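Local structure of MmeI (5HR4) at residues H173-L178 against K273-A278; E182-E187 against I414-A419. The protein is a restriction-modification enzyme that acts on DNA and probably methylates adenine at N6, using S-adenosyl-L-methionine as the methyl donor. All coordinates share one frame; numbering follows the deposited sequence.

Interaction 1: H173-L178 against K273-A278; sequences HDTLKL and KAMREA
Thr175 and Leu176 of helix 163-178 meet Met275 at the start of helix 273-283 in a small, buried, apolar helix-to-helix contact, remote from the annotated sites and about 18 Å from the bound DNA at the nearest atoms. It illustrates how one long, flexible side chain can supply the whole of one segment's side of a contact: at the closest register, the CA atoms of Thr175 and Met275 are 7.9 Å apart, and the segments bury only 129 Å² together. Met275 spans the interval with two parts of its chain. Its CG lies 3.9 Å from Thr175 CG2, the two side chains running past each other in opposite directions. The chain bends about the CG-SD bond (chi3 91°), which carries the terminal methyl to the leucine, so that Met275 CE ends 3.6 Å from Leu176 CG, with Leu176 CD2 almost as near. Thr175 divides its two branches by polarity. With OG1 beside the backbone N (chi1 -50°), the hydroxyl bonds back to Lys171 O in its own helix, while CG2 is left to face the methionine. Leu176 also packs on Leu186 of helix 183-200, which ties the contact to a third helix. Some polar side chains pair within their own helix: His173 ND1 donates to Asp174 OD1, and Lys273 and Glu277 form a weak salt bridge one turn apart. Since no hydrogen bond or ion pair crosses between the segments, the fit here depends on shape and on the burial of aliphatic carbon, an interaction with little directional preference.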
loop_
_atom_site.group_PDB
_atom_site.type_symbol
_atom_site.label_atom_id
_atom_site.label_comp_id
_atom_site.label_asym_id
_atom_site.label_seq_id
_atom_site.Cartn_x
_atom_site.Cartn_y
_atom_site.Cartn_z
ATOM N N HIS A 173 -22.922 -13.048 7.172
ATOM C CA HIS A 173 -23.306 -11.773 6.581
ATOM C C HIS A 173 -23.755 -11.943 5.133
ATOM O O HIS A 173 -24.879 -11.588 4.776
ATOM C CB HIS A 173 -22.128 -10.810 6.702
ATOM C CG HIS A 173 -22.229 -9.589 5.844
ATOM N ND1 HIS A 173 -22.137 -9.632 4.469
ATOM C CD2 HIS A 173 -22.345 -8.281 6.175
ATOM C CE1 HIS A 173 -22.216 -8.404 3.989
ATOM N NE2 HIS A 173 -22.342 -7.566 5.004
ATOM N N ASP A 174 -22.890 -12.495 4.282
ATOM C CA ASP A 174 -23.253 -12.665 2.875
ATOM C C ASP A 174 -24.415 -13.640 2.699
ATOM O O ASP A 174 -25.197 -13.503 1.746
ATOM C CB ASP A 174 -22.040 -13.129 2.059
ATOM C CG ASP A 174 -20.958 -12.053 1.938
ATOM O OD1 ASP A 174 -21.270 -10.837 2.066
ATOM O OD2 ASP A 174 -19.784 -12.433 1.709
ATOM N N THR A 175 -24.545 -14.627 3.595
ATOM C CA THR A 175 -25.703 -15.517 3.549
ATOM C C THR A 175 -26.997 -14.755 3.827
ATOM O O THR A 175 -28.010 -14.954 3.146
ATOM C CB THR A 175 -25.515 -16.639 4.562
ATOM O OG1 THR A 175 -24.216 -17.210 4.379
ATOM C CG2 THR A 175 -26.583 -17.719 4.397
ATOM N N LEU A 176 -26.984 -13.898 4.850
ATOM C CA LEU A 176 -28.092 -12.983 5.075
ATOM C C LEU A 176 -28.274 -12.035 3.898
ATOM O O LEU A 176 -29.406 -11.772 3.478
ATOM C CB LEU A 176 -27.854 -12.204 6.360
ATOM C CG LEU A 176 -28.518 -12.803 7.595
ATOM C CD1 LEU A 176 -27.896 -12.221 8.848
ATOM C CD2 LEU A 176 -30.020 -12.512 7.528
ATOM N N LYS A 177 -27.181 -11.505 3.346
ATOM C CA LYS A 177 -27.336 -10.594 2.220
ATOM C C LYS A 177 -28.070 -11.278 1.076
ATOM O O LYS A 177 -28.960 -10.683 0.461
ATOM C CB LYS A 177 -25.977 -10.059 1.758
ATOM C CG LYS A 177 -26.073 -9.000 0.653
ATOM C CD LYS A 177 -24.747 -8.318 0.366
ATOM C CE LYS A 177 -23.780 -9.284 -0.284
ATOM N NZ LYS A 177 -23.381 -8.837 -1.657
ATOM N N LEU A 178 -27.753 -12.547 0.812
ATOM C CA LEU A 178 -28.302 -13.197 -0.373
ATOM C C LEU A 178 -29.807 -13.418 -0.291
ATOM O O LEU A 178 -30.449 -13.553 -1.336
ATOM C CB LEU A 178 -27.605 -14.534 -0.634
ATOM C CG LEU A 178 -26.175 -14.424 -1.179
ATOM C CD1 LEU A 178 -25.724 -15.733 -1.812
ATOM C CD2 LEU A 178 -26.017 -13.255 -2.168
ATOM N N LYS A 273 -32.085 -23.512 9.483
ATOM C CA LYS A 273 -31.309 -24.403 10.336
ATOM C C LYS A 273 -29.820 -24.070 10.276
ATOM O O LYS A 273 -29.168 -23.898 11.314
ATOM C CB LYS A 273 -31.573 -25.856 9.926
ATOM C CG LYS A 273 -30.948 -26.916 10.827
ATOM C CD LYS A 273 -31.705 -28.237 10.728
ATOM C CE LYS A 273 -30.963 -29.363 11.427
ATOM N NZ LYS A 273 -29.660 -29.636 10.734
ATOM N N ALA A 274 -29.269 -23.937 9.067
ATOM C CA ALA A 274 -27.821 -23.789 8.936
ATOM C C ALA A 274 -27.347 -22.422 9.412
ATOM O O ALA A 274 -26.238 -22.306 9.952
ATOM C CB ALA A 274 -27.389 -24.015 7.488
ATOM N N MET A 275 -28.146 -21.368 9.181
ATOM C CA MET A 275 -27.775 -20.045 9.680
ATOM C C MET A 275 -27.878 -19.992 11.193
ATOM O O MET A 275 -27.119 -19.262 11.843
ATOM C CB MET A 275 -28.647 -18.944 9.069
ATOM C CG MET A 275 -28.515 -18.735 7.571
ATOM S SD MET A 275 -30.023 -17.965 6.871
ATOM C CE MET A 275 -29.608 -16.229 6.999
ATOM N N ARG A 276 -28.805 -20.750 11.773
ATOM C CA ARG A 276 -28.852 -20.811 13.228
ATOM C C ARG A 276 -27.631 -21.535 13.771
ATOM O O ARG A 276 -27.037 -21.105 14.767
ATOM C CB ARG A 276 -30.128 -21.498 13.696
ATOM C CG ARG A 276 -30.263 -21.500 15.199
ATOM C CD ARG A 276 -31.647 -21.911 15.597
ATOM N NE ARG A 276 -31.745 -22.281 17.002
ATOM C CZ ARG A 276 -31.502 -23.498 17.466
ATOM N NH1 ARG A 276 -31.127 -24.470 16.635
ATOM N NH2 ARG A 276 -31.633 -23.737 18.764
ATOM N N GLU A 277 -27.231 -22.629 13.118
ATOM C CA GLU A 277 -26.081 -23.375 13.610
ATOM C C GLU A 277 -24.809 -22.567 13.455
ATOM O O GLU A 277 -23.995 -22.520 14.381
ATOM C CB GLU A 277 -25.982 -24.719 12.903
ATOM C CG GLU A 277 -27.067 -25.668 13.376
ATOM C CD GLU A 277 -27.027 -27.008 12.684
ATOM O OE1 GLU A 277 -26.235 -27.179 11.726
ATOM O OE2 GLU A 277 -27.795 -27.894 13.117
ATOM N N ALA A 278 -24.656 -21.874 12.323
ATOM C CA ALA A 278 -23.509 -20.984 12.144
ATOM C C ALA A 278 -23.408 -19.958 13.271
ATOM O O ALA A 278 -22.308 -19.675 13.765
ATOM C CB ALA A 278 -23.593 -20.284 10.787
#

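Interaction 2: E182-E187 against I414-A419; sequences EGHALE and IEEFPA. With SFG (sinefungin), chain H.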
loop_
_atom_site.group_PDB
_atom_site.type_symbol
_atom_site.label_atom_id
_atom_site.label_comp_id
_atom_site.label_asym_id
_atom_site.label_seq_id
_atom_site.Cartn_x
_atom_site.Cartn_y
_atom_site.Cartn_z
ATOM N N GLU A 182 -30.235 -6.649 3.213
ATOM C CA GLU A 182 -29.159 -5.955 2.532
ATOM C C GLU A 182 -28.976 -4.590 3.168
ATOM O O GLU A 182 -29.824 -4.117 3.915
ATOM C CB GLU A 182 -29.491 -5.800 1.035
ATOM N N GLY A 183 -27.874 -3.939 2.835
ATOM C CA GLY A 183 -27.779 -2.535 3.164
ATOM C C GLY A 183 -27.554 -2.245 4.646
ATOM O O GLY A 183 -26.982 -3.041 5.410
ATOM N N HIS A 184 -28.024 -1.059 5.038
ATOM C CA HIS A 184 -27.799 -0.515 6.371
ATOM C C HIS A 184 -28.278 -1.466 7.460
ATOM O O HIS A 184 -27.577 -1.682 8.455
ATOM C CB HIS A 184 -28.502 0.839 6.495
ATOM C CG HIS A 184 -28.359 1.467 7.843
ATOM N ND1 HIS A 184 -27.150 1.921 8.324
ATOM C CD2 HIS A 184 -29.269 1.705 8.818
ATOM C CE1 HIS A 184 -27.325 2.425 9.535
ATOM N NE2 HIS A 184 -28.600 2.303 9.860
ATOM N N ALA A 185 -29.481 -2.026 7.318
ATOM C CA ALA A 185 -29.917 -2.992 8.324
ATOM C C ALA A 185 -28.901 -4.117 8.454
ATOM O O ALA A 185 -28.478 -4.461 9.564
ATOM C CB ALA A 185 -31.298 -3.554 7.993
ATOM N N LEU A 186 -28.452 -4.668 7.323
ATOM C CA LEU A 186 -27.520 -5.790 7.377
ATOM C C LEU A 186 -26.263 -5.433 8.178
ATOM O O LEU A 186 -25.917 -6.121 9.143
ATOM C CB LEU A 186 -27.167 -6.239 5.958
ATOM C CG LEU A 186 -26.139 -7.363 5.889
ATOM C CD1 LEU A 186 -26.695 -8.651 6.477
ATOM C CD2 LEU A 186 -25.675 -7.563 4.467
ATOM N N GLU A 187 -25.601 -4.327 7.815
ATOM C CA GLU A 187 -24.359 -3.932 8.464
ATOM C C GLU A 187 -24.537 -3.769 9.966
ATOM O O GLU A 187 -23.683 -4.205 10.752
ATOM C CB GLU A 187 -23.833 -2.628 7.866
ATOM C CG GLU A 187 -23.983 -2.461 6.362
ATOM C CD GLU A 187 -23.341 -3.576 5.538
ATOM O OE1 GLU A 187 -23.537 -3.590 4.293
ATOM O OE2 GLU A 187 -22.653 -4.443 6.128
ATOM N N ILE A 414 -15.603 4.847 3.628
ATOM C CA ILE A 414 -16.595 4.942 2.562
ATOM C C ILE A 414 -17.542 3.745 2.546
ATOM O O ILE A 414 -18.676 3.869 2.084
ATOM C CB ILE A 414 -15.903 5.130 1.201
ATOM C CG1 ILE A 414 -16.887 5.639 0.131
ATOM C CG2 ILE A 414 -15.257 3.836 0.731
ATOM C CD1 ILE A 414 -16.178 6.121 -1.146
ATOM N N GLU A 415 -17.117 2.581 3.028
ATOM C CA GLU A 415 -17.993 1.420 3.104
ATOM C C GLU A 415 -18.642 1.367 4.480
ATOM O O GLU A 415 -17.981 1.574 5.497
ATOM C CB GLU A 415 -17.219 0.128 2.841
ATOM C CG GLU A 415 -16.720 -0.051 1.410
ATOM C CD GLU A 415 -17.845 -0.215 0.358
ATOM O OE1 GLU A 415 -18.658 -1.170 0.454
ATOM O OE2 GLU A 415 -17.905 0.613 -0.581
ATOM N N GLU A 416 -19.948 1.103 4.518
ATOM C CA GLU A 416 -20.617 1.203 5.809
ATOM C C GLU A 416 -20.176 0.098 6.757
ATOM O O GLU A 416 -20.104 0.317 7.974
ATOM C CB GLU A 416 -22.140 1.188 5.652
ATOM C CG GLU A 416 -22.866 0.862 6.953
ATOM C CD GLU A 416 -24.249 1.443 7.034
ATOM O OE1 GLU A 416 -24.806 1.803 5.974
ATOM O OE2 GLU A 416 -24.782 1.545 8.163
ATOM N N PHE A 417 -19.886 -1.092 6.242
ATOM C CA PHE A 417 -19.624 -2.191 7.166
ATOM C C PHE A 417 -18.359 -1.933 7.982
ATOM O O PHE A 417 -18.443 -1.940 9.225
ATOM C CB PHE A 417 -19.603 -3.519 6.410
ATOM C CG PHE A 417 -19.499 -4.703 7.309
ATOM C CD1 PHE A 417 -20.431 -4.913 8.302
ATOM C CD2 PHE A 417 -18.450 -5.584 7.185
ATOM C CE1 PHE A 417 -20.324 -6.005 9.143
ATOM C CE2 PHE A 417 -18.332 -6.671 8.018
ATOM C CZ PHE A 417 -19.263 -6.885 8.996
ATOM N N PRO A 418 -17.195 -1.640 7.388
ATOM C CA PRO A 418 -16.057 -1.243 8.228
ATOM C C PRO A 418 -16.345 -0.012 9.074
ATOM O O PRO A 418 -15.833 0.102 10.205
ATOM C CB PRO A 418 -14.934 -0.986 7.212
ATOM C CG PRO A 418 -15.638 -0.793 5.880
ATOM C CD PRO A 418 -16.856 -1.642 5.951
ATOM N N ALA A 419 -17.155 0.917 8.569
ATOM C CA ALA A 419 -17.476 2.092 9.376
ATOM C C ALA A 419 -18.300 1.713 10.593
ATOM O O ALA A 419 -18.190 2.366 11.636
ATOM C CB ALA A 419 -18.213 3.145 8.548
HETATM N N SFG H . -6.449 1.034 8.174
HETATM C CA SFG H . -7.630 0.212 8.010
HETATM C C SFG H . -7.461 -0.997 8.910
HETATM O O SFG H . -6.413 -1.100 9.585
HETATM O OXT SFG H . -8.348 -1.880 8.994
HETATM C CB SFG H . -7.768 -0.230 6.557
HETATM C CG SFG H . -7.760 1.017 5.685
HETATM C CD SFG H . -7.626 0.527 4.260
HETATM N NE SFG H . -6.217 0.268 4.037
HETATM C "C5'" SFG H . -8.172 1.550 3.251
HETATM C "C4'" SFG H . -9.653 1.987 3.513
HETATM O "O4'" SFG H . -9.892 3.084 2.851
HETATM C "C3'" SFG H . -10.704 0.999 2.976
HETATM O "O3'" SFG H . -11.355 0.478 4.044
HETATM C "C2'" SFG H . -11.649 1.827 2.056
HETATM O "O2'" SFG H . -13.082 1.482 2.280
HETATM C "C1'" SFG H . -11.447 3.051 2.425
HETATM N N9 SFG H . -11.549 3.998 1.360
HETATM C C8 SFG H . -11.159 3.865 0.095
HETATM N N7 SFG H . -11.399 5.014 -0.541
HETATM C C5 SFG H . -11.932 5.859 0.341
HETATM C C6 SFG H . -12.366 7.155 0.199
HETATM N N6 SFG H . -12.391 8.057 -0.926
HETATM N N1 SFG H . -12.875 7.820 1.229
HETATM C C2 SFG H . -12.960 7.203 2.433
HETATM N N3 SFG H . -12.536 5.919 2.572
HETATM C C4 SFG H . -12.018 5.244 1.521
#
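Glu416 reaches across to His184 with its chain extended, and the carboxylate comes to the edge of the imidazole, near the ring plane, rather than over a face. The two planes are turned 45° apart, and His184 ND1 donates to Glu416 OE2; the modelled separation of 2.4 Å is implausibly short, so the exact length is doubtful at this resolution. The same oxygen takes a bond from Gln420 NE2, and the far nitrogen, His184 NE2, bonds to Glu264. Set between two carboxylates, the imidazole would probably be favoured in its protonated form. Glu187 crosses Glu416 obliquely and touches it through methylenes, CG to CG at 3.6 Å, while Glu187 OE1 and Glu416 OE1 stay 5.8 Å apart, which should limit repulsion. An alanine in place of Glu416 would probably leave His184 ND1 and Gln420 NE2 without this acceptor and open a gap beside the methylenes of Glu187. In the Rossmann-like methyltransferase domain, strand 409-413 ends at Glu413, which hydrogen-bonds to sinefungin; Ile414 comes next, Glu415 takes the N-cap position, and helix 416-440 begins with Glu416. Ile414 lines the same pocket, its CG2 lying 3.6 Å from C4 of sinefungin. On the flank of the helix, Glu187 bends at chi2 (-56°), bringing OE2 beside CB and CD1 of Phe417, with carboxylate and ring planes 48° apart. That oxygen also receives a weak hydrogen bond from His173 NE2, and the His173 ring meets Phe417.

The two contacts illustrate how chemistry can follow location. Interaction 1 is buried and purely apolar across its segments; interaction 2 is only partly buried, nearly twice as extensive (241 against 129 Å²), and mixes a histidine-carboxylate bond with packing of acidic side chains. They hold different pairs of helices, yet helices 163-178 and 183-200 are consecutive in the chain and touch: Lys177 CB lies 3.7 Å from Leu186 CD2. The centres of interactions 1 and 2 are about 17 Å apart, and together the contacts link helix 273-283, through the two consecutive helices, to the methyltransferase domain, where interaction 2 alone adjoins the sinefungin pocket.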